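Local structure of Rho guanine nucleotide exchange factor 12 (Homo sapiens, 1TXD) at residues T312-I317 / A344-E348; N331-V336 / Y347-A351; L32-R37 / M86-R90; P4-Q8 / I23-E27; V54-L60 / D142-F148. The protein acts as a guanine nucleotide exchange factor for the RhoA GTPase, and this chain is its DH/PH portion, a helical DH domain followed by a PH domain. The protein carries 1 engineered substitution. All coordinates share one frame. Residue numbers count along the deposited sequence, not the author numbering.

Contact 1 (T312-I317 / A344-E348)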
# COMPACT_ATOMS: atom_id res chain seq x y z
N THR A 312 -18.57 30.33 19.32
CA THR A 312 -17.61 31.04 18.48
C THR A 312 -16.29 30.28 18.29
O THR A 312 -15.47 30.70 17.48
CB THR A 312 -17.32 32.46 19.06
OG1 THR A 312 -16.96 32.38 20.45
CG2 THR A 312 -18.58 33.32 19.06
N PHE A 313 -16.09 29.19 19.04
CA PHE A 313 -14.84 28.40 18.99
C PHE A 313 -14.84 27.39 17.81
O PHE A 313 -15.54 26.38 17.86
CB PHE A 313 -14.65 27.60 20.29
CG PHE A 313 -14.34 28.45 21.51
CD1 PHE A 313 -13.06 28.46 22.07
CD2 PHE A 313 -15.34 29.20 22.13
CE1 PHE A 313 -12.78 29.22 23.19
CE2 PHE A 313 -15.07 29.97 23.27
CZ PHE A 313 -13.79 29.98 23.80
N SER A 314 -14.01 27.65 16.79
CA SER A 314 -13.95 26.80 15.60
C SER A 314 -13.30 25.43 15.88
O SER A 314 -12.29 25.36 16.59
CB SER A 314 -13.18 27.51 14.48
OG SER A 314 -13.37 26.87 13.22
N PRO A 315 -13.86 24.36 15.32
CA PRO A 315 -13.21 23.03 15.38
C PRO A 315 -12.07 22.88 14.37
O PRO A 315 -11.34 21.91 14.46
CB PRO A 315 -14.35 22.07 15.03
CG PRO A 315 -15.23 22.86 14.14
CD PRO A 315 -15.14 24.30 14.59
N VAL A 316 -11.95 23.81 13.43
CA VAL A 316 -10.80 23.89 12.54
C VAL A 316 -9.90 25.04 12.98
O VAL A 316 -10.32 26.21 12.95
CB VAL A 316 -11.23 24.13 11.06
CG1 VAL A 316 -10.12 24.79 10.21
CG2 VAL A 316 -11.68 22.83 10.44
N ILE A 317 -8.68 24.70 13.36
CA ILE A 317 -7.68 25.68 13.77
C ILE A 317 -6.60 25.82 12.70
O ILE A 317 -5.84 24.90 12.45
CB ILE A 317 -7.03 25.24 15.10
CG1 ILE A 317 -8.09 25.04 16.19
CG2 ILE A 317 -5.98 26.24 15.53
CD1 ILE A 317 -7.73 23.96 17.20
N ALA A 344 -6.89 36.09 20.93
CA ALA A 344 -6.58 34.67 21.01
C ALA A 344 -7.73 33.85 21.60
O ALA A 344 -8.40 34.27 22.55
CB ALA A 344 -5.31 34.45 21.82
N GLN A 345 -7.95 32.68 21.01
CA GLN A 345 -8.78 31.65 21.62
C GLN A 345 -7.80 30.59 22.11
O GLN A 345 -6.70 30.47 21.57
CB GLN A 345 -9.77 31.08 20.60
CG GLN A 345 -10.48 32.15 19.75
CD GLN A 345 -11.81 31.68 19.17
OE1 GLN A 345 -11.89 30.58 18.61
NE2 GLN A 345 -12.85 32.50 19.31
N ILE A 346 -8.17 29.86 23.15
CA ILE A 346 -7.30 28.82 23.70
C ILE A 346 -8.05 27.50 23.77
O ILE A 346 -9.15 27.42 24.32
CB ILE A 346 -6.76 29.22 25.12
CG1 ILE A 346 -5.79 30.40 25.02
CG2 ILE A 346 -6.05 28.03 25.79
CD1 ILE A 346 -5.63 31.17 26.30
N TYR A 347 -7.45 26.47 23.20
CA TYR A 347 -7.95 25.12 23.31
C TYR A 347 -7.00 24.41 24.24
O TYR A 347 -5.80 24.36 23.98
CB TYR A 347 -7.96 24.43 21.94
CG TYR A 347 -8.73 25.16 20.85
CD1 TYR A 347 -10.02 24.76 20.49
CD2 TYR A 347 -8.16 26.24 20.18
CE1 TYR A 347 -10.72 25.42 19.49
CE2 TYR A 347 -8.85 26.91 19.18
CZ TYR A 347 -10.13 26.49 18.84
OH TYR A 347 -10.81 27.14 17.85
N GLU A 348 -7.53 23.88 25.34
CA GLU A 348 -6.79 22.97 26.20
C GLU A 348 -7.12 21.54 25.76
O GLU A 348 -8.26 21.09 25.91
CB GLU A 348 -7.17 23.19 27.66
CG GLU A 348 -6.12 22.75 28.68
CD GLU A 348 -6.48 23.11 30.12
OE1 GLU A 348 -7.14 24.14 30.32
OE2 GLU A 348 -6.11 22.35 31.04
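One hydrogen bond crosses between residues 312-317 and 344-348: the phenol OH of Tyr-347 donates to the carbonyl O of Ser-314, with OH and O 2.6 Å apart. The same OH lies 3.4 Å from Ser-314 N, but the angle there is too poor for a bond. Within 312-317, Ser-314 OG donates to Val-316 O at 3.1 Å, a bond that spans the entry to strand 316-318.

Apolar packing comes from Ile-317, whose CD1 sits 3.6 Å from the centroid of the Tyr-347 ring and 8° off its normal, a CH-pi contact over the face. Both residues are buried.

The two segments are not paired strands: their nearest CA atoms, those of Phe-313 and Gln-345, are still 7.4 Å apart. In the beta sandwich of this PH domain, Ile-317 has its backbone hydrogen-bonded to Leu-284 of strand 283-290, whereas Tyr-347 is bonded to Val-336 of its own hairpin. The gap is bridged by the Tyr-347 side chain, which reaches the backbone O of Ser-314 and the side chain of Ile-317; Leu-286 also touches both Ile-317 and Tyr-347.

Looser van der Waals contacts lie on the exposed side. Gln-345 OE1 comes within 3.7 Å of Phe-313 CA, and Gln-345 NE2 within 3.7 Å of Thr-312 O. The edge of the Phe-313 ring approaches strand 344-350, with CE1 4.2 Å from Ile-346 O.

Contact 2 (N331-V336 / Y347-A351)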
# COMPACT_ATOMS: atom_id res chain seq x y z
N ASN A 331 -2.10 19.34 33.61
CA ASN A 331 -1.82 17.98 33.19
C ASN A 331 -0.79 17.96 32.06
O ASN A 331 -0.22 19.00 31.72
CB ASN A 331 -3.13 17.30 32.72
CG ASN A 331 -3.17 15.80 33.01
OD1 ASN A 331 -2.70 15.34 34.06
ND2 ASN A 331 -3.74 15.03 32.09
N LYS A 332 -0.56 16.77 31.49
CA LYS A 332 0.27 16.64 30.29
C LYS A 332 -0.65 16.81 29.08
O LYS A 332 -0.97 15.87 28.29
CB LYS A 332 1.10 15.36 30.31
CG LYS A 332 2.54 15.53 30.89
CD LYS A 332 2.69 16.63 31.98
CE LYS A 332 3.48 16.12 33.16
NZ LYS A 332 3.88 17.23 34.04
N ALA A 333 -1.08 18.07 28.99
CA ALA A 333 -1.96 18.61 27.99
C ALA A 333 -1.19 19.71 27.30
O ALA A 333 0.00 19.91 27.55
CB ALA A 333 -3.21 19.18 28.66
N LEU A 334 -1.86 20.44 26.42
CA LEU A 334 -1.25 21.52 25.68
C LEU A 334 -2.26 22.64 25.55
O LEU A 334 -3.46 22.41 25.61
CB LEU A 334 -0.83 21.06 24.28
CG LEU A 334 0.05 19.80 24.14
CD1 LEU A 334 -0.00 19.26 22.73
CD2 LEU A 334 1.49 20.11 24.52
N PHE A 335 -1.74 23.85 25.39
CA PHE A 335 -2.57 24.98 25.02
C PHE A 335 -2.29 25.18 23.55
O PHE A 335 -1.16 25.48 23.16
CB PHE A 335 -2.19 26.24 25.82
CG PHE A 335 -2.52 26.15 27.29
CD1 PHE A 335 -3.77 25.73 27.72
CD2 PHE A 335 -1.57 26.50 28.25
CE1 PHE A 335 -4.06 25.66 29.07
CE2 PHE A 335 -1.86 26.42 29.60
CZ PHE A 335 -3.11 26.00 30.01
N VAL A 336 -3.29 24.95 22.74
CA VAL A 336 -3.21 25.34 21.36
C VAL A 336 -3.85 26.69 21.36
O VAL A 336 -4.92 26.88 21.93
CB VAL A 336 -3.94 24.35 20.43
CG1 VAL A 336 -3.79 24.78 18.99
CG2 VAL A 336 -3.38 22.94 20.62
N TYR A 347 -7.45 26.47 23.20
CA TYR A 347 -7.95 25.12 23.31
C TYR A 347 -7.00 24.41 24.24
O TYR A 347 -5.80 24.36 23.98
CB TYR A 347 -7.96 24.43 21.94
CG TYR A 347 -8.73 25.16 20.85
CD1 TYR A 347 -10.02 24.76 20.49
CD2 TYR A 347 -8.16 26.24 20.18
CE1 TYR A 347 -10.72 25.42 19.49
CE2 TYR A 347 -8.85 26.91 19.18
CZ TYR A 347 -10.13 26.49 18.84
OH TYR A 347 -10.81 27.14 17.85
N GLU A 348 -7.53 23.88 25.34
CA GLU A 348 -6.79 22.97 26.20
C GLU A 348 -7.12 21.54 25.76
O GLU A 348 -8.26 21.09 25.91
CB GLU A 348 -7.17 23.19 27.66
CG GLU A 348 -6.12 22.75 28.68
CD GLU A 348 -6.48 23.11 30.12
OE1 GLU A 348 -7.14 24.14 30.32
OE2 GLU A 348 -6.11 22.35 31.04
N LEU A 349 -6.13 20.84 25.19
CA LEU A 349 -6.30 19.48 24.68
C LEU A 349 -5.38 18.51 25.42
O LEU A 349 -4.17 18.69 25.44
CB LEU A 349 -6.00 19.44 23.19
CG LEU A 349 -6.70 20.52 22.36
CD1 LEU A 349 -6.12 20.60 20.96
CD2 LEU A 349 -8.19 20.25 22.32
N VAL A 350 -5.97 17.46 25.99
CA VAL A 350 -5.26 16.53 26.87
C VAL A 350 -5.12 15.15 26.24
O VAL A 350 -6.12 14.49 25.98
CB VAL A 350 -6.04 16.34 28.19
CG1 VAL A 350 -5.16 15.67 29.25
CG2 VAL A 350 -6.61 17.66 28.69
N ALA A 351 -3.88 14.72 26.02
CA ALA A 351 -3.61 13.39 25.49
C ALA A 351 -3.55 12.37 26.62
O ALA A 351 -3.55 12.73 27.80
CB ALA A 351 -2.30 13.37 24.69
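A beta hairpin of the PH domain, formed by strands 333-339 and 344-350, brings residues 331-336 and 347-351 together. The short strand axes approach to 4.7 Å, with 155° between their directions, so the pairing is antiparallel. Four backbone hydrogen bonds fix the register. Leu-334 and Leu-349 form one hydrogen-bonded pair, 3.1 Å both from Leu-334 N to Leu-349 O and from Leu-349 N to Leu-334 O. Val-336 and Tyr-347 form the next, 2.9 Å both from Val-336 N to Tyr-347 O and from Tyr-347 N to Val-336 O. Between them lies the non-hydrogen-bonded pair Phe-335 and Glu-348.

Side chains alternate accordingly. On one face, Val-336 CG2 packs 3.6 Å from Leu-349 CD1, beside Leu-334 and Tyr-347; all four residues are buried, and Leu-334 also touches Gln-361 of helix 354-374. On the other, Phe-335 CE1 rests 3.6 Å from Glu-348 CG, and Ala-333 CB 3.7 Å from Val-350 CG2. An inverse gamma turn centred on Lys-332 precedes the strand.

Strand 344-350 pairs in turn with strand 257-266, and the C-terminal helix 354-374 follows: an antiparallel arrangement characteristic of the PH fold.

Contact 3 (L32-R37 / M86-R90)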
# COMPACT_ATOMS: atom_id res chain seq x y z
N LEU A 32 12.78 -19.78 -8.64
CA LEU A 32 12.43 -18.50 -9.15
C LEU A 32 11.51 -18.70 -10.34
O LEU A 32 10.41 -18.12 -10.37
CB LEU A 32 13.66 -17.70 -9.57
CG LEU A 32 13.38 -16.52 -10.52
CD1 LEU A 32 12.54 -15.40 -9.87
CD2 LEU A 32 14.67 -15.99 -11.00
N PHE A 33 11.89 -19.59 -11.25
CA PHE A 33 11.05 -19.84 -12.41
C PHE A 33 9.69 -20.41 -12.02
O PHE A 33 8.69 -19.88 -12.45
CB PHE A 33 11.73 -20.75 -13.44
CG PHE A 33 12.98 -20.15 -14.08
CD1 PHE A 33 13.58 -18.99 -13.59
CD2 PHE A 33 13.57 -20.78 -15.16
CE1 PHE A 33 14.76 -18.48 -14.18
CE2 PHE A 33 14.72 -20.27 -15.75
CZ PHE A 33 15.30 -19.11 -15.25
N TYR A 34 9.66 -21.44 -11.17
CA TYR A 34 8.45 -22.14 -10.82
C TYR A 34 7.41 -21.25 -10.10
O TYR A 34 6.24 -21.34 -10.39
CB TYR A 34 8.79 -23.37 -9.94
CG TYR A 34 7.57 -24.19 -9.51
CD1 TYR A 34 7.23 -25.36 -10.20
CD2 TYR A 34 6.75 -23.79 -8.40
CE1 TYR A 34 6.10 -26.12 -9.82
CE2 TYR A 34 5.63 -24.54 -8.04
CZ TYR A 34 5.31 -25.71 -8.76
OH TYR A 34 4.23 -26.48 -8.42
N THR A 35 7.87 -20.44 -9.14
CA THR A 35 6.98 -19.60 -8.36
C THR A 35 6.54 -18.41 -9.21
O THR A 35 5.54 -17.81 -8.91
CB THR A 35 7.64 -19.09 -7.09
OG1 THR A 35 8.88 -18.44 -7.42
CG2 THR A 35 8.03 -20.23 -6.18
N GLU A 36 7.30 -18.07 -10.27
CA GLU A 36 6.80 -17.12 -11.25
C GLU A 36 5.65 -17.70 -12.05
O GLU A 36 4.70 -16.97 -12.37
CB GLU A 36 7.88 -16.65 -12.26
CG GLU A 36 7.38 -15.52 -13.17
CD GLU A 36 7.29 -14.22 -12.44
OE1 GLU A 36 6.55 -13.33 -12.90
OE2 GLU A 36 7.92 -14.08 -11.38
N ARG A 37 5.72 -18.99 -12.39
CA ARG A 37 4.61 -19.61 -13.12
C ARG A 37 3.34 -19.68 -12.22
O ARG A 37 2.24 -19.40 -12.64
CB ARG A 37 5.00 -21.00 -13.59
CG ARG A 37 4.21 -21.55 -14.78
CD ARG A 37 4.76 -22.89 -15.34
NE ARG A 37 6.23 -22.90 -15.36
CZ ARG A 37 7.04 -23.68 -14.61
NH1 ARG A 37 6.55 -24.57 -13.74
NH2 ARG A 37 8.36 -23.55 -14.75
N MET A 86 11.67 -16.49 -18.83
CA MET A 86 12.24 -17.52 -17.97
C MET A 86 12.17 -18.86 -18.70
O MET A 86 13.17 -19.58 -18.75
CB MET A 86 11.56 -17.59 -16.62
CG MET A 86 11.98 -16.50 -15.65
SD MET A 86 10.74 -16.38 -14.40
CE MET A 86 11.41 -15.21 -13.18
N LYS A 87 11.03 -19.14 -19.32
CA LYS A 87 10.89 -20.34 -20.15
C LYS A 87 11.98 -20.44 -21.23
O LYS A 87 12.51 -21.52 -21.47
CB LYS A 87 9.50 -20.45 -20.80
CG LYS A 87 8.53 -21.43 -20.07
CD LYS A 87 7.08 -20.88 -19.90
CE LYS A 87 6.26 -21.73 -18.89
NZ LYS A 87 4.85 -21.26 -18.64
N ALA A 88 12.30 -19.31 -21.86
CA ALA A 88 13.24 -19.24 -22.97
C ALA A 88 14.65 -19.45 -22.49
O ALA A 88 15.48 -19.98 -23.23
CB ALA A 88 13.14 -17.89 -23.69
N VAL A 89 14.95 -19.03 -21.26
CA VAL A 89 16.27 -19.25 -20.71
C VAL A 89 16.54 -20.74 -20.65
O VAL A 89 17.67 -21.15 -20.89
CB VAL A 89 16.49 -18.58 -19.34
CG1 VAL A 89 17.73 -19.13 -18.66
CG2 VAL A 89 16.64 -17.12 -19.50
N ARG A 90 15.53 -21.54 -20.32
CA ARG A 90 15.65 -23.01 -20.24
C ARG A 90 15.77 -23.68 -21.59
O ARG A 90 16.41 -24.71 -21.72
CB ARG A 90 14.41 -23.60 -19.61
CG ARG A 90 14.23 -23.32 -18.17
CD ARG A 90 13.61 -24.49 -17.43
NE ARG A 90 13.54 -24.21 -16.01
CZ ARG A 90 12.43 -24.19 -15.29
NH1 ARG A 90 11.25 -24.44 -15.85
NH2 ARG A 90 12.50 -23.91 -14.01
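Leu-32 starts the contact, its CD1 3.5 Å from Met-86 CE. Phe-33 is central: its CA is 6.1 Å from that of Met-86, and Arg-90 NH2 comes to 3.3 Å from Phe-33 CB. Over one face of its ring, Met-86 CB stands 3.8 Å from the centroid, 9° off the normal, a CH-pi contact supplemented by an oblique Met-aromatic approach of SD to that centroid at 4.7 Å. The guanidinium of Arg-90 turns a face toward Phe-33 CD2. Glu-36 offers its CB to Met-86 SD at 3.6 Å, while its carboxylate makes a salt bridge to Arg-173 and hydrogen bonds to Tyr-177 OH and His-79 ND1. Arg-37 closes the segment among like charges, with NH2 3.2 Å from Arg-90 NH1 and NE 3.9 Å from Lys-87 NZ; Lys-87 NZ is hydrogen-bonded to Asn-83.

The axes of 32-37 and 86-90 approach to 10.8 Å at 141°, an oblique, broadly antiparallel crossing within the DH bundle, with helices 102-109 and 169-186 packing around Leu-32.

Contact 4 (P4-Q8 / I23-E27)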
# COMPACT_ATOMS: atom_id res chain seq x y z
N PRO A 4 7.26 -29.94 -12.79
CA PRO A 4 7.43 -29.32 -11.46
C PRO A 4 8.83 -29.37 -10.78
O PRO A 4 9.29 -28.31 -10.37
CB PRO A 4 6.40 -30.08 -10.61
CG PRO A 4 6.18 -31.41 -11.35
CD PRO A 4 6.98 -31.38 -12.66
N ASN A 5 9.45 -30.55 -10.63
CA ASN A 5 10.78 -30.68 -9.99
C ASN A 5 11.87 -30.44 -11.02
O ASN A 5 11.66 -30.69 -12.22
CB ASN A 5 10.95 -32.07 -9.38
CG ASN A 5 12.09 -32.16 -8.36
OD1 ASN A 5 13.27 -32.04 -8.70
ND2 ASN A 5 11.74 -32.42 -7.10
N TRP A 6 13.03 -29.97 -10.57
CA TRP A 6 14.15 -29.70 -11.46
C TRP A 6 14.90 -30.95 -11.94
O TRP A 6 15.19 -31.08 -13.14
CB TRP A 6 15.17 -28.77 -10.81
CG TRP A 6 16.33 -28.63 -11.72
CD1 TRP A 6 16.36 -27.94 -12.91
CD2 TRP A 6 17.59 -29.26 -11.59
NE1 TRP A 6 17.60 -28.07 -13.50
CE2 TRP A 6 18.37 -28.88 -12.71
CE3 TRP A 6 18.17 -30.08 -10.63
CZ2 TRP A 6 19.68 -29.31 -12.89
CZ3 TRP A 6 19.46 -30.50 -10.80
CH2 TRP A 6 20.21 -30.12 -11.92
N GLN A 7 15.26 -31.82 -11.00
CA GLN A 7 16.06 -33.04 -11.28
C GLN A 7 15.29 -34.05 -12.14
O GLN A 7 15.89 -34.93 -12.79
CB GLN A 7 16.52 -33.70 -9.97
CG GLN A 7 17.32 -32.76 -9.04
CD GLN A 7 17.37 -33.22 -7.60
OE1 GLN A 7 16.33 -33.47 -6.98
NE2 GLN A 7 18.59 -33.29 -7.04
N GLN A 8 13.96 -33.90 -12.12
CA GLN A 8 13.04 -34.61 -13.02
C GLN A 8 13.30 -34.28 -14.49
O GLN A 8 13.28 -35.17 -15.34
CB GLN A 8 11.59 -34.26 -12.66
CG GLN A 8 10.52 -34.90 -13.57
CD GLN A 8 10.54 -36.43 -13.56
OE1 GLN A 8 10.70 -37.05 -14.61
NE2 GLN A 8 10.39 -37.03 -12.38
N ILE A 23 24.22 -28.25 -8.24
CA ILE A 23 22.86 -28.76 -8.13
C ILE A 23 21.97 -27.80 -7.33
O ILE A 23 20.82 -27.59 -7.69
CB ILE A 23 22.85 -30.19 -7.57
CG1 ILE A 23 22.96 -31.18 -8.73
CG2 ILE A 23 21.61 -30.50 -6.81
CD1 ILE A 23 23.39 -32.50 -8.34
N LYS A 24 22.51 -27.20 -6.26
CA LYS A 24 21.77 -26.26 -5.43
C LYS A 24 21.44 -25.01 -6.22
O LYS A 24 20.32 -24.52 -6.14
CB LYS A 24 22.55 -25.88 -4.17
CG LYS A 24 22.36 -26.83 -3.02
CD LYS A 24 23.67 -27.17 -2.32
CE LYS A 24 23.59 -28.48 -1.54
NZ LYS A 24 24.92 -29.13 -1.47
N ARG A 25 22.41 -24.50 -6.98
CA ARG A 25 22.21 -23.37 -7.89
C ARG A 25 21.02 -23.65 -8.79
O ARG A 25 20.18 -22.76 -9.00
CB ARG A 25 23.47 -23.03 -8.73
CG ARG A 25 23.46 -21.59 -9.38
CD ARG A 25 24.67 -21.26 -10.25
NE ARG A 25 24.57 -21.99 -11.50
CZ ARG A 25 24.20 -21.50 -12.67
NH1 ARG A 25 23.92 -20.21 -12.85
NH2 ARG A 25 24.14 -22.34 -13.71
N GLN A 26 20.91 -24.87 -9.31
CA GLN A 26 19.88 -25.14 -10.29
C GLN A 26 18.54 -25.14 -9.60
O GLN A 26 17.56 -24.68 -10.16
CB GLN A 26 20.05 -26.48 -10.98
CG GLN A 26 21.31 -26.58 -11.85
CD GLN A 26 21.23 -25.70 -13.06
OE1 GLN A 26 20.21 -25.70 -13.74
NE2 GLN A 26 22.27 -24.93 -13.32
N GLU A 27 18.53 -25.69 -8.40
CA GLU A 27 17.31 -25.81 -7.64
C GLU A 27 16.73 -24.44 -7.32
O GLU A 27 15.55 -24.25 -7.41
CB GLU A 27 17.55 -26.62 -6.36
CG GLU A 27 17.41 -28.15 -6.52
CD GLU A 27 18.02 -28.92 -5.34
OE1 GLU A 27 18.30 -30.14 -5.46
OE2 GLU A 27 18.21 -28.29 -4.28
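The backbones meet at a distance, the nearest CA atoms being those of Trp-6 and Glu-27, 6.3 Å apart. Residues 23-27 are regular helix, with Glu-27 N bonded to Ile-23 O at 3.1 Å, near the start of the long helix 20-57. Residues 6-8 form only a weakly bonded helical turn. Asn-5 is its N-cap: phi/psi of -85°/153° keep it outside the helix, and its OD1 accepts from Gln-7 N at 3.0 Å.

No hydrogen bond joins the two segments; the side chains do the work. Trp-6, buried and with its CA-to-CB bond directed toward the helix, lays its indole against Gln-26. The CB of Gln-26 is 3.5 Å from the centroid of the six-membered ring and 17° off the normal, a CH-pi contact over the face, and Gln-26 CG comes to 3.3 Å from Trp-6 CZ2. Ile-23 adds CG1 at 4.1 Å from Trp-6 CZ3. Gln-7 NE2 lies 3.5 Å from Glu-27 OE1 and 4.1 Å from Ile-23 CG2.

Of the polar ends, Trp-6 NE1 makes a weak bond to Ser-96 O. The contact thus joins the N-terminal residues of the chain to helix 20-57 through aromatic-aliphatic packing, in which even a glutamine contributes its methylene groups while its amide NE2 hydrogen-bonds to Glu-22 OE2 and Ile-98 O.

Contact 5 (V54-L60 / D142-F148)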
# COMPACT_ATOMS: atom_id res chain seq x y z
N VAL A 54 -17.16 -10.00 -14.48
CA VAL A 54 -17.91 -8.87 -14.01
C VAL A 54 -18.02 -7.78 -15.07
O VAL A 54 -19.01 -7.08 -15.15
CB VAL A 54 -17.28 -8.26 -12.73
CG1 VAL A 54 -16.17 -7.30 -13.05
CG2 VAL A 54 -18.33 -7.51 -11.94
N SER A 55 -16.97 -7.62 -15.84
CA SER A 55 -16.93 -6.62 -16.87
C SER A 55 -17.98 -7.06 -17.92
O SER A 55 -18.79 -6.25 -18.35
CB SER A 55 -15.49 -6.53 -17.43
OG SER A 55 -15.46 -5.77 -18.62
N ARG A 56 -18.03 -8.33 -18.24
CA ARG A 56 -19.04 -8.81 -19.20
C ARG A 56 -20.46 -8.64 -18.66
O ARG A 56 -21.37 -8.42 -19.43
CB ARG A 56 -18.81 -10.27 -19.56
CG ARG A 56 -17.70 -10.50 -20.60
CD ARG A 56 -17.76 -11.89 -21.27
NE ARG A 56 -17.99 -12.98 -20.31
CZ ARG A 56 -17.04 -13.69 -19.68
NH1 ARG A 56 -15.73 -13.45 -19.87
NH2 ARG A 56 -17.40 -14.65 -18.83
N GLU A 57 -20.66 -8.76 -17.35
CA GLU A 57 -22.02 -8.69 -16.80
C GLU A 57 -22.47 -7.23 -16.72
O GLU A 57 -23.64 -6.94 -16.67
CB GLU A 57 -22.14 -9.45 -15.46
CG GLU A 57 -22.42 -10.95 -15.72
CD GLU A 57 -22.24 -11.90 -14.53
OE1 GLU A 57 -21.92 -13.08 -14.78
OE2 GLU A 57 -22.41 -11.50 -13.35
N GLY A 58 -21.51 -6.31 -16.73
CA GLY A 58 -21.84 -4.88 -16.73
C GLY A 58 -22.37 -4.35 -15.42
O GLY A 58 -23.01 -3.32 -15.43
N ILE A 59 -22.08 -5.06 -14.33
CA ILE A 59 -22.52 -4.73 -12.97
C ILE A 59 -21.85 -3.47 -12.43
O ILE A 59 -22.48 -2.74 -11.65
CB ILE A 59 -22.10 -5.90 -11.95
CG1 ILE A 59 -22.72 -7.23 -12.25
CG2 ILE A 59 -22.34 -5.48 -10.50
CD1 ILE A 59 -24.13 -7.16 -12.72
N LEU A 60 -20.55 -3.31 -12.72
CA LEU A 60 -19.78 -2.16 -12.32
C LEU A 60 -19.66 -1.10 -13.40
O LEU A 60 -19.72 -1.36 -14.59
CB LEU A 60 -18.38 -2.54 -11.85
CG LEU A 60 -18.34 -3.61 -10.73
CD1 LEU A 60 -16.95 -4.06 -10.57
CD2 LEU A 60 -18.93 -3.11 -9.46
N ASP A 142 -24.95 -2.97 -3.45
CA ASP A 142 -25.44 -3.55 -4.73
C ASP A 142 -25.59 -5.08 -4.72
O ASP A 142 -24.61 -5.82 -4.98
CB ASP A 142 -24.49 -3.17 -5.85
CG ASP A 142 -24.93 -3.70 -7.17
OD1 ASP A 142 -26.03 -4.32 -7.34
OD2 ASP A 142 -24.24 -3.53 -8.14
N SER A 143 -26.82 -5.56 -4.50
CA SER A 143 -27.11 -6.97 -4.54
C SER A 143 -26.49 -7.74 -5.71
O SER A 143 -26.08 -8.86 -5.53
CB SER A 143 -28.63 -7.20 -4.60
OG SER A 143 -29.09 -7.01 -3.30
N ARG A 144 -26.47 -7.15 -6.88
CA ARG A 144 -25.99 -7.85 -8.07
C ARG A 144 -24.50 -8.13 -7.98
O ARG A 144 -24.04 -9.15 -8.49
CB ARG A 144 -26.30 -7.07 -9.33
CG ARG A 144 -27.66 -6.47 -9.35
CD ARG A 144 -28.14 -6.08 -10.71
NE ARG A 144 -27.80 -7.06 -11.75
CZ ARG A 144 -27.17 -6.76 -12.90
NH1 ARG A 144 -26.79 -5.50 -13.18
NH2 ARG A 144 -26.92 -7.73 -13.78
N PHE A 145 -23.76 -7.25 -7.29
CA PHE A 145 -22.33 -7.42 -7.17
C PHE A 145 -22.02 -8.34 -5.98
O PHE A 145 -21.07 -9.13 -6.01
CB PHE A 145 -21.65 -6.07 -6.98
CG PHE A 145 -20.17 -6.17 -6.78
CD1 PHE A 145 -19.34 -6.41 -7.86
CD2 PHE A 145 -19.62 -6.06 -5.53
CE1 PHE A 145 -17.98 -6.51 -7.71
CE2 PHE A 145 -18.26 -6.14 -5.36
CZ PHE A 145 -17.43 -6.37 -6.46
N GLN A 146 -22.80 -8.22 -4.91
CA GLN A 146 -22.69 -9.19 -3.81
C GLN A 146 -22.89 -10.62 -4.38
O GLN A 146 -22.12 -11.56 -4.08
CB GLN A 146 -23.67 -8.90 -2.68
CG GLN A 146 -23.22 -9.44 -1.33
CD GLN A 146 -23.54 -10.93 -1.19
OE1 GLN A 146 -24.44 -11.41 -1.85
NE2 GLN A 146 -22.73 -11.65 -0.41
N THR A 147 -23.94 -10.79 -5.18
CA THR A 147 -24.21 -12.09 -5.77
C THR A 147 -23.04 -12.52 -6.61
O THR A 147 -22.49 -13.61 -6.42
CB THR A 147 -25.50 -12.07 -6.63
OG1 THR A 147 -26.63 -11.80 -5.81
CG2 THR A 147 -25.83 -13.48 -7.20
N PHE A 148 -22.64 -11.66 -7.53
CA PHE A 148 -21.50 -11.97 -8.41
C PHE A 148 -20.28 -12.44 -7.65
O PHE A 148 -19.75 -13.45 -7.97
CB PHE A 148 -21.11 -10.81 -9.32
CG PHE A 148 -19.82 -11.07 -10.07
CD1 PHE A 148 -19.83 -11.73 -11.28
CD2 PHE A 148 -18.62 -10.77 -9.50
CE1 PHE A 148 -18.66 -12.02 -11.95
CE2 PHE A 148 -17.44 -11.06 -10.16
CZ PHE A 148 -17.48 -11.69 -11.40
O HOH W 1 -24.82 -2.36 -10.29
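Both Phe-145 and Phe-148 take t rotamers (chi1 177° and 171°), but the CA-to-CB bond points toward 54-60 in Phe-148 and sideways in Phe-145. Val-54 (chi1 84°, p) sets its CB 4.0 Å from the Phe-148 ring centroid, 22° off the normal, a CH-pi contact over the face. At the edge of this ring, Glu-57 OE2 lies 3.3 Å from Phe-148 CD1. The Phe-145 ring is met edge-on by Val-54 CG2, 4.3 Å from its CD1, and Leu-60 CD2 lies 3.7 Å from the same CD1.

Gly-58 ends the helix with positive phi (72°), and Ile-59 beyond it takes m/m. Its CG2 packs 3.6 Å from Phe-145 CB, while CD1 lies over a face of the Arg-144 guanidinium, 3.0 Å from NH2. Asp-142 (chi1 -179°) N-caps the other helix, its OD1 accepting from Arg-144 N at 2.9 Å. Its OD2 takes a hydrogen bond from a water at 2.5 Å, which also donates to Ile-59 O at 2.7 Å.

No direct hydrogen bond crosses, so this junction of two DH-domain helix ends rests mainly on partly buried apolar packing, with a water linking the polar groups at its margin.

In the fold
Contacts 1 and 2 lie in the PH domain, share Tyr-347 and Glu-348 on strand 344-350, and have centres 12 Å apart; Ile-346 CG2 of contact 1 packs 3.8 Å from Phe-335 CD1 of contact 2. Contacts 3, 4 and 5 all use helix 20-57, from its start in contact 4 to its end in contact 5; the centres of contacts 4 and 5 are 44 Å apart. Contacts 3 and 4 touch, Tyr-34 CD1 lying 3.6 Å from Pro-4 O, with centres 12 Å apart. Between the two groups the separation is large: the centres of contacts 1 and 4 are 69 Å apart, and those of contacts 1 and 5 are 47 Å apart, consistent with an elongated DH/PH module.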